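Long-range contact in Exo-beta-1,4-mannosidase (Rhizomucor miehei, PDB 4LYP), which probably hydrolyses terminal beta-1,4-linked mannose units as a family 5 glycoside hydrolase with a TIM-barrel fold, and also has transglycosylation activity: residues 387-399 with 411-425. Numbering follows the deposited sequence.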
ATOM      1  N   SER A 387      -1.570 -11.281  -2.088  1.00  7.65           N
ATOM      2  CA  SER A 387      -0.509 -10.407  -1.625  1.00  6.38           C
ATOM      3  C   SER A 387      -0.320  -9.241  -2.598  1.00  6.62           C
ATOM      4  O   SER A 387      -0.734  -9.303  -3.783  1.00  7.10           O
ATOM      5  CB  SER A 387       0.826 -11.177  -1.488  1.00  7.43           C
ATOM      6  OG  SER A 387       1.197 -11.764  -2.732  1.00  7.72           O
ATOM      7  N   ASN A 388       0.370  -8.211  -2.099  1.00  6.39           N
ATOM      8  CA  ASN A 388       0.776  -7.071  -2.936  1.00  5.66           C
ATOM      9  C   ASN A 388       2.236  -6.824  -2.618  1.00  6.05           C
ATOM     10  O   ASN A 388       2.578  -6.295  -1.533  1.00  6.66           O
ATOM     11  CB  ASN A 388      -0.014  -5.784  -2.668  1.00  6.25           C
ATOM     12  CG  ASN A 388      -1.487  -5.947  -2.814  1.00  5.71           C
ATOM     13  OD1 ASN A 388      -2.142  -6.602  -2.005  1.00  7.13           O
ATOM     14  ND2 ASN A 388      -2.059  -5.321  -3.866  1.00  6.62           N
ATOM     15  N   PHE A 389       3.182  -7.211  -3.503  1.00  6.12           N
ATOM     16  CA  PHE A 389       4.588  -6.908  -3.242  1.00  5.82           C
ATOM     17  C   PHE A 389       4.786  -5.386  -3.229  1.00  5.54           C
ATOM     18  O   PHE A 389       4.064  -4.624  -3.888  1.00  6.04           O
ATOM     19  CB  PHE A 389       5.506  -7.591  -4.264  1.00  7.09           C
ATOM     20  CG  PHE A 389       5.356  -7.081  -5.664  1.00  6.03           C
ATOM     21  CD1 PHE A 389       6.160  -6.027  -6.121  1.00  7.24           C
ATOM     22  CD2 PHE A 389       4.464  -7.622  -6.567  1.00  7.26           C
ATOM     23  CE1 PHE A 389       6.023  -5.482  -7.406  1.00  7.48           C
ATOM     24  CE2 PHE A 389       4.314  -7.127  -7.845  1.00  7.70           C
ATOM     25  CZ  PHE A 389       5.115  -6.085  -8.272  1.00  7.73           C
ATOM     26  N   TRP A 390       5.768  -4.974  -2.402  1.00  5.91           N
ATOM     27  CA  TRP A 390       6.119  -3.542  -2.276  1.00  6.05           C
ATOM     28  C   TRP A 390       7.525  -3.380  -2.847  1.00  5.16           C
ATOM     29  O   TRP A 390       8.467  -3.862  -2.258  1.00  6.44           O
ATOM     30  CB  TRP A 390       6.089  -3.135  -0.821  1.00  6.50           C
ATOM     31  CG  TRP A 390       6.491  -1.689  -0.682  1.00  6.38           C
ATOM     32  CD1 TRP A 390       7.773  -1.128  -0.812  1.00  5.96           C
ATOM     33  CD2 TRP A 390       5.586  -0.580  -0.517  1.00  5.51           C
ATOM     34  NE1 TRP A 390       7.697   0.232  -0.729  1.00  6.43           N
ATOM     35  CE2 TRP A 390       6.373   0.626  -0.577  1.00  5.85           C
ATOM     36  CE3 TRP A 390       4.181  -0.467  -0.333  1.00  6.35           C
ATOM     37  CZ2 TRP A 390       5.806   1.907  -0.404  1.00  7.35           C
ATOM     38  CZ3 TRP A 390       3.622   0.808  -0.198  1.00  6.75           C
ATOM     39  CH2 TRP A 390       4.437   1.981  -0.228  1.00  7.45           C
ATOM     40  N   ALA A 391       7.631  -2.744  -4.044  1.00  6.58           N
ATOM     41  CA  ALA A 391       6.568  -2.092  -4.807  1.00  6.11           C
ATOM     42  C   ALA A 391       7.073  -2.071  -6.271  1.00  6.00           C
ATOM     43  O   ALA A 391       8.257  -2.222  -6.529  1.00  7.03           O
ATOM     44  CB  ALA A 391       6.257  -0.681  -4.335  1.00  7.57           C
ATOM     45  N   TYR A 392       6.162  -1.835  -7.198  1.00  6.50           N
ATOM     46  CA  TYR A 392       6.556  -1.848  -8.603  1.00  6.90           C
ATOM     47  C   TYR A 392       7.206  -0.526  -8.986  1.00  6.87           C
ATOM     48  O   TYR A 392       6.616   0.520  -8.840  1.00  9.35           O
ATOM     49  CB  TYR A 392       5.364  -2.147  -9.514  1.00  7.83           C
ATOM     50  CG  TYR A 392       5.807  -2.426 -10.944  1.00  7.32           C
ATOM     51  CD1 TYR A 392       6.717  -3.455 -11.212  1.00  8.28           C
ATOM     52  CD2 TYR A 392       5.345  -1.666 -12.011  1.00  7.67           C
ATOM     53  CE1 TYR A 392       7.113  -3.715 -12.491  1.00  8.08           C
ATOM     54  CE2 TYR A 392       5.740  -1.952 -13.326  1.00  7.96           C
ATOM     55  CZ  TYR A 392       6.649  -2.989 -13.534  1.00  7.73           C
ATOM     56  OH  TYR A 392       7.108  -3.270 -14.804  1.00  9.50           O
ATOM     57  N   GLY A 393       8.441  -0.594  -9.459  1.00  7.04           N
ATOM     58  CA  GLY A 393       9.172   0.590  -9.945  1.00  7.54           C
ATOM     59  C   GLY A 393       9.014   0.845 -11.399  1.00  8.24           C
ATOM     60  O   GLY A 393       9.169   1.976 -11.861  1.00  7.88           O
ATOM     61  N   GLY A 394       8.722  -0.185 -12.209  1.00  9.19           N
ATOM     62  CA  GLY A 394       8.397   0.063 -13.629  1.00  9.29           C
ATOM     63  C   GLY A 394       9.610   0.571 -14.378  1.00  7.49           C
ATOM     64  O   GLY A 394      10.687  -0.027 -14.379  1.00  8.79           O
ATOM     65  N   GLU A 395       9.401   1.684 -15.079  1.00  8.06           N
ATOM     66  CA  GLU A 395      10.388   2.349 -15.923  1.00  8.36           C
ATOM     67  C   GLU A 395      11.254   3.292 -15.101  1.00  8.57           C
ATOM     68  O   GLU A 395      12.268   3.804 -15.615  1.00  9.85           O
ATOM     69  CB  GLU A 395       9.691   3.098 -17.037  1.00 10.68           C
ATOM     70  CG  GLU A 395       8.908   2.201 -17.961  1.00 12.32           C
ATOM     71  CD  GLU A 395       9.820   1.299 -18.770  1.00 12.35           C
ATOM     72  OE1 GLU A 395      10.592   1.816 -19.638  1.00 19.58           O
ATOM     73  OE2 GLU A 395       9.914   0.140 -18.437  1.00 16.14           O
ATOM     74  N   GLY A 396      10.886   3.618 -13.867  1.00  8.40           N
ATOM     75  CA  GLY A 396      11.749   4.481 -13.049  1.00  8.16           C
ATOM     76  C   GLY A 396      13.029   3.778 -12.681  1.00  7.68           C
ATOM     77  O   GLY A 396      13.086   2.538 -12.654  1.00  9.16           O
ATOM     78  N   ARG A 397      14.110   4.516 -12.371  1.00  8.12           N
ATOM     79  CA  ARG A 397      15.361   3.932 -11.951  1.00  7.92           C
ATOM     80  C   ARG A 397      15.984   4.850 -10.931  1.00  8.13           C
ATOM     81  O   ARG A 397      15.920   6.117 -11.091  1.00  8.70           O
ATOM     82  CB  ARG A 397      16.362   3.789 -13.142  1.00  9.19           C
ATOM     83  CG  ARG A 397      15.894   2.799 -14.210  1.00  9.64           C
ATOM     84  CD  ARG A 397      15.990   1.325 -13.714  1.00 10.88           C
ATOM     85  NE  ARG A 397      15.653   0.361 -14.785  1.00 12.36           N
ATOM     86  CZ  ARG A 397      14.410   0.053 -15.186  1.00 11.33           C
ATOM     87  NH1 ARG A 397      13.351   0.608 -14.650  1.00 11.27           N
ATOM     88  NH2 ARG A 397      14.186  -0.938 -16.073  1.00 15.46           N
ATOM     89  N   SER A 398      16.677   4.318  -9.943  1.00  8.37           N
ATOM     90  CA  SER A 398      17.239   5.147  -8.881  1.00  9.20           C
ATOM     91  C   SER A 398      18.398   5.992  -9.361  1.00  9.64           C
ATOM     92  O   SER A 398      18.827   6.905  -8.614  1.00 11.86           O
ATOM     93  CB  SER A 398      17.666   4.258  -7.754  1.00  9.19           C
ATOM     94  OG  SER A 398      18.588   3.274  -8.177  1.00 10.85           O
ATOM     95  N   THR A 399      18.932   5.731 -10.575  1.00  9.15           N
ATOM     96  CA  THR A 399      20.052   6.506 -11.104  1.00 11.33           C
ATOM     97  C   THR A 399      19.533   7.701 -11.909  1.00 10.93           C
ATOM     98  O   THR A 399      20.369   8.489 -12.366  1.00 13.94           O
ATOM     99  CB  THR A 399      20.889   5.569 -12.016  1.00 14.42           C
ATOM    100  OG1 THR A 399      20.011   5.018 -13.012  1.00 14.27           O
ATOM    101  CG2 THR A 399      21.614   4.502 -11.225  1.00 16.82           C
ATOM    102  N   GLY A 411       9.255   2.789  -6.932  1.00  6.55           N
ATOM    103  CA  GLY A 411       8.454   2.148  -5.885  1.00  7.46           C
ATOM    104  C   GLY A 411       8.830   2.562  -4.447  1.00  6.23           C
ATOM    105  O   GLY A 411       8.114   2.139  -3.527  1.00  6.88           O
ATOM    106  N   ASP A 412       9.922   3.292  -4.269  1.00  6.59           N
ATOM    107  CA  ASP A 412      10.395   3.708  -2.961  1.00  6.55           C
ATOM    108  C   ASP A 412       9.967   5.129  -2.680  1.00  6.48           C
ATOM    109  O   ASP A 412      10.363   6.041  -3.436  1.00  6.50           O
ATOM    110  CB  ASP A 412      11.920   3.579  -2.892  1.00  6.92           C
ATOM    111  CG  ASP A 412      12.313   2.165  -3.297  1.00  7.02           C
ATOM    112  OD1 ASP A 412      12.083   1.230  -2.522  1.00  7.73           O
ATOM    113  OD2 ASP A 412      12.833   1.993  -4.440  1.00  7.60           O
ATOM    114  N   PRO A 413       9.195   5.410  -1.636  1.00  6.15           N
ATOM    115  CA  PRO A 413       8.812   6.812  -1.361  1.00  6.60           C
ATOM    116  C   PRO A 413      10.014   7.637  -0.916  1.00  6.17           C
ATOM    117  O   PRO A 413      11.067   7.108  -0.575  1.00  6.75           O
ATOM    118  CB  PRO A 413       7.729   6.660  -0.242  1.00  6.78           C
ATOM    119  CG  PRO A 413       7.293   5.217  -0.265  1.00  6.70           C
ATOM    120  CD  PRO A 413       8.537   4.461  -0.706  1.00  6.88           C
ATOM    121  N   PRO A 414       9.821   8.962  -0.903  1.00  6.69           N
ATOM    122  CA  PRO A 414      10.991   9.874  -0.800  1.00  7.95           C
ATOM    123  C   PRO A 414      11.510  10.035   0.640  1.00  8.39           C
ATOM    124  O   PRO A 414      12.389  10.863   0.852  1.00 10.73           O
ATOM    125  CB  PRO A 414      10.487  11.163  -1.352  1.00  8.89           C
ATOM    126  CG  PRO A 414       8.984  11.130  -1.160  1.00  8.65           C
ATOM    127  CD  PRO A 414       8.604   9.673  -1.402  1.00  7.74           C
ATOM    128  N   HIS A 415      11.003   9.263   1.584  1.00  7.48           N
ATOM    129  CA  HIS A 415      11.599   9.180   2.910  1.00  8.01           C
ATOM    130  C   HIS A 415      12.647   8.036   2.978  1.00  7.91           C
ATOM    131  O   HIS A 415      13.265   7.868   4.049  1.00  9.49           O
ATOM    132  CB  HIS A 415      10.568   9.008   4.006  1.00  8.74           C
ATOM    133  CG  HIS A 415       9.945   7.647   3.998  1.00  7.57           C
ATOM    134  ND1 HIS A 415       9.565   7.026   2.820  1.00  7.73           N
ATOM    135  CD2 HIS A 415       9.680   6.785   5.042  1.00  9.45           C
ATOM    136  CE1 HIS A 415       9.080   5.826   3.137  1.00  7.82           C
ATOM    137  NE2 HIS A 415       9.133   5.664   4.464  1.00  8.53           N
ATOM    138  N   GLU A 416      12.833   7.300   1.879  1.00  7.39           N
ATOM    139  CA  GLU A 416      13.733   6.163   1.825  1.00  8.50           C
ATOM    140  C   GLU A 416      14.634   6.300   0.651  1.00  8.23           C
ATOM    141  O   GLU A 416      14.331   6.986  -0.326  1.00  8.49           O
ATOM    142  CB  GLU A 416      12.862   4.883   1.622  1.00  8.68           C
ATOM    143  CG  GLU A 416      12.223   4.465   2.944  1.00  9.48           C
ATOM    144  CD  GLU A 416      11.156   3.406   2.829  1.00  8.22           C
ATOM    145  OE1 GLU A 416      10.725   3.018   1.725  1.00  9.54           O
ATOM    146  OE2 GLU A 416      10.777   2.880   3.907  1.00  9.71           O
ATOM    147  N   PRO A 417      15.780   5.558   0.639  1.00  7.85           N
ATOM    148  CA  PRO A 417      16.689   5.633  -0.503  1.00  8.19           C
ATOM    149  C   PRO A 417      16.005   5.199  -1.770  1.00  7.69           C
ATOM    150  O   PRO A 417      15.342   4.129  -1.842  1.00  8.58           O
ATOM    151  CB  PRO A 417      17.824   4.677  -0.097  1.00 10.20           C
ATOM    152  CG  PRO A 417      17.763   4.660   1.410  1.00 12.41           C
ATOM    153  CD  PRO A 417      16.270   4.722   1.734  1.00 10.21           C
ATOM    154  N   HIS A 418      16.219   5.914  -2.866  1.00  7.92           N
ATOM    155  CA  HIS A 418      15.695   5.495  -4.141  1.00  7.39           C
ATOM    156  C   HIS A 418      16.238   4.133  -4.450  1.00  7.65           C
ATOM    157  O   HIS A 418      17.442   3.894  -4.400  1.00  8.43           O
ATOM    158  CB  HIS A 418      16.071   6.456  -5.281  1.00  8.11           C
ATOM    159  CG  HIS A 418      15.712   7.865  -5.038  1.00  7.96           C
ATOM    160  ND1 HIS A 418      14.566   8.316  -4.411  1.00  8.97           N
ATOM    161  CD2 HIS A 418      16.410   9.007  -5.438  1.00  9.94           C
ATOM    162  CE1 HIS A 418      14.565   9.669  -4.412  1.00 10.04           C
ATOM    163  NE2 HIS A 418      15.706  10.075  -5.016  1.00 10.62           N
ATOM    164  N   GLY A 419      15.371   3.197  -4.891  1.00  7.01           N
ATOM    165  CA  GLY A 419      15.824   1.899  -5.337  1.00  6.90           C
ATOM    166  C   GLY A 419      16.005   0.868  -4.268  1.00  6.25           C
ATOM    167  O   GLY A 419      16.458  -0.248  -4.567  1.00  7.92           O
ATOM    168  N   TRP A 420      15.623   1.138  -3.014  1.00  7.14           N
ATOM    169  CA  TRP A 420      15.751   0.131  -1.966  1.00  6.62           C
ATOM    170  C   TRP A 420      14.985  -1.165  -2.300  1.00  6.32           C
ATOM    171  O   TRP A 420      15.592  -2.252  -2.315  1.00  6.73           O
ATOM    172  CB  TRP A 420      15.291   0.723  -0.637  1.00  6.44           C
ATOM    173  CG  TRP A 420      15.521  -0.085   0.595  1.00  6.62           C
ATOM    174  CD1 TRP A 420      16.330  -1.226   0.742  1.00  7.73           C
ATOM    175  CD2 TRP A 420      14.966   0.169   1.887  1.00  6.70           C
ATOM    176  NE1 TRP A 420      16.301  -1.652   2.051  1.00  7.09           N
ATOM    177  CE2 TRP A 420      15.476  -0.821   2.767  1.00  7.39           C
ATOM    178  CE3 TRP A 420      14.075   1.123   2.401  1.00  8.28           C
ATOM    179  CZ2 TRP A 420      15.150  -0.859   4.139  1.00  7.68           C
ATOM    180  CZ3 TRP A 420      13.741   1.063   3.761  1.00  9.15           C
ATOM    181  CH2 TRP A 420      14.254   0.110   4.598  1.00  8.77           C
ATOM    182  N   TYR A 421      13.691  -1.030  -2.551  1.00  6.25           N
ATOM    183  CA  TYR A 421      12.818  -2.200  -2.657  1.00  6.94           C
ATOM    184  C   TYR A 421      12.170  -2.289  -4.049  1.00  5.94           C
ATOM    185  O   TYR A 421      11.553  -3.329  -4.354  1.00  6.54           O
ATOM    186  CB  TYR A 421      11.706  -2.101  -1.589  1.00  7.21           C
ATOM    187  CG  TYR A 421      12.193  -2.339  -0.165  1.00  5.86           C
ATOM    188  CD1 TYR A 421      13.036  -3.399   0.096  1.00  7.26           C
ATOM    189  CD2 TYR A 421      11.758  -1.551   0.874  1.00  6.58           C
ATOM    190  CE1 TYR A 421      13.400  -3.709   1.427  1.00  7.23           C
ATOM    191  CE2 TYR A 421      12.078  -1.856   2.179  1.00  7.31           C
ATOM    192  CZ  TYR A 421      12.878  -2.955   2.439  1.00  6.46           C
ATOM    193  OH  TYR A 421      13.205  -3.371   3.742  1.00  7.17           O
ATOM    194  N   SER A 422      12.298  -1.268  -4.911  1.00  6.28           N
ATOM    195  CA  SER A 422      11.603  -1.289  -6.234  1.00  6.41           C
ATOM    196  C   SER A 422      11.897  -2.538  -6.966  1.00  6.73           C
ATOM    197  O   SER A 422      13.029  -3.013  -7.084  1.00  7.08           O
ATOM    198  CB  SER A 422      12.108  -0.125  -7.052  1.00  7.01           C
ATOM    199  OG  SER A 422      11.557   1.127  -6.650  1.00  7.31           O
ATOM    200  N   VAL A 423      10.836  -3.025  -7.631  1.00  6.94           N
ATOM    201  CA  VAL A 423      10.963  -4.051  -8.684  1.00  6.78           C
ATOM    202  C   VAL A 423      10.893  -3.319  -9.997  1.00  7.01           C
ATOM    203  O   VAL A 423       9.870  -2.743 -10.365  1.00  7.63           O
ATOM    204  CB  VAL A 423       9.788  -5.054  -8.601  1.00  6.67           C
ATOM    205  CG1 VAL A 423       9.864  -6.057  -9.769  1.00  7.78           C
ATOM    206  CG2 VAL A 423       9.799  -5.853  -7.289  1.00  7.77           C
ATOM    207  N   TYR A 424      12.013  -3.352 -10.771  1.00  7.40           N
ATOM    208  CA  TYR A 424      12.036  -2.678 -12.064  1.00  7.25           C
ATOM    209  C   TYR A 424      11.452  -3.573 -13.143  1.00  7.37           C
ATOM    210  O   TYR A 424      11.412  -4.809 -13.018  1.00  8.33           O
ATOM    211  CB  TYR A 424      13.461  -2.258 -12.419  1.00  8.50           C
ATOM    212  CG  TYR A 424      14.051  -1.330 -11.396  1.00  7.86           C
ATOM    213  CD1 TYR A 424      13.464  -0.092 -11.114  1.00  8.12           C
ATOM    214  CD2 TYR A 424      15.201  -1.672 -10.716  1.00  8.70           C
ATOM    215  CE1 TYR A 424      14.013   0.798 -10.206  1.00  8.35           C
ATOM    216  CE2 TYR A 424      15.776  -0.816  -9.790  1.00  9.16           C
ATOM    217  CZ  TYR A 424      15.190   0.461  -9.563  1.00  8.07           C
ATOM    218  OH  TYR A 424      15.776   1.374  -8.696  1.00  9.27           O
ATOM    219  N   SER A 425      11.056  -2.932 -14.271  1.00  8.31           N
ATOM    220  CA  SER A 425      10.396  -3.658 -15.346  1.00  9.94           C
ATOM    221  C   SER A 425      11.152  -4.838 -15.902  1.00 10.04           C
ATOM    222  O   SER A 425      10.506  -5.785 -16.377  1.00 11.96           O
ATOM    223  CB  SER A 425      10.130  -2.663 -16.481  1.00 10.79           C
ATOM    224  OG  SER A 425      11.333  -2.068 -16.888  1.00 14.25           O
TER
HETATM  225  O   HOH W   1      10.252   1.403  -0.444  1.00  6.88           O
HETATM  226  O   HOH W   2      10.657  -5.415  -2.638  1.00  7.27           O
HETATM  227  O   HOH W   3       7.695  -5.541 -16.994  1.00 25.29           O
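R397 lies against Y424: its CD stands 4.0 Å from the centroid of the Y424 ring and almost directly over the ring centre, a CH-pi contact over the face, while CB of Y424 sits over the guanidinium centre. The guanidinium and the Y424 ring planes are inclined by 34°, so this is no parallel stack. A bend at chi2 folds the arginine back along its own loop, where NH1 donates to the carbonyls of G394 and G396. R397 NH2 donates to OG of S425 at 3.2 Å, in the guanidinium plane and nearly straight (167°). That hydroxyl in turn donates to OE2 of E395, which Q87 also binds, so S425 relays between arginine and glutamate. G394 O accepts from both R397 NH1 and S425 N.

Parallel pairing supplies the backbone frame. V423 N donates to A391 O (2.9 Å), and V423 O receives G393 N at 2.7 Å plus a weak bond from G394 N; the register slips by one residue here, a beta bulge. On the same strand as G393, before the bulge, F389 CE1 lies 3.8 Å from V423 CG2, the two side chains crossing at about a right angle.

W390, its CG anti to the backbone N (chi1 178°), extends its indole so that P413 CG meets the ring edge at CZ2, 3.6 Å away. NE1 donates to a water that bridges to D412 OD1 and E416 OE1. E416 lines one of the two guanidine-binding pockets, with W153, E238, W293 and N296; the arrangement is that of a TIM-barrel strand whose C-terminal end and following loop border the pocket, consistent with a family 5 active site.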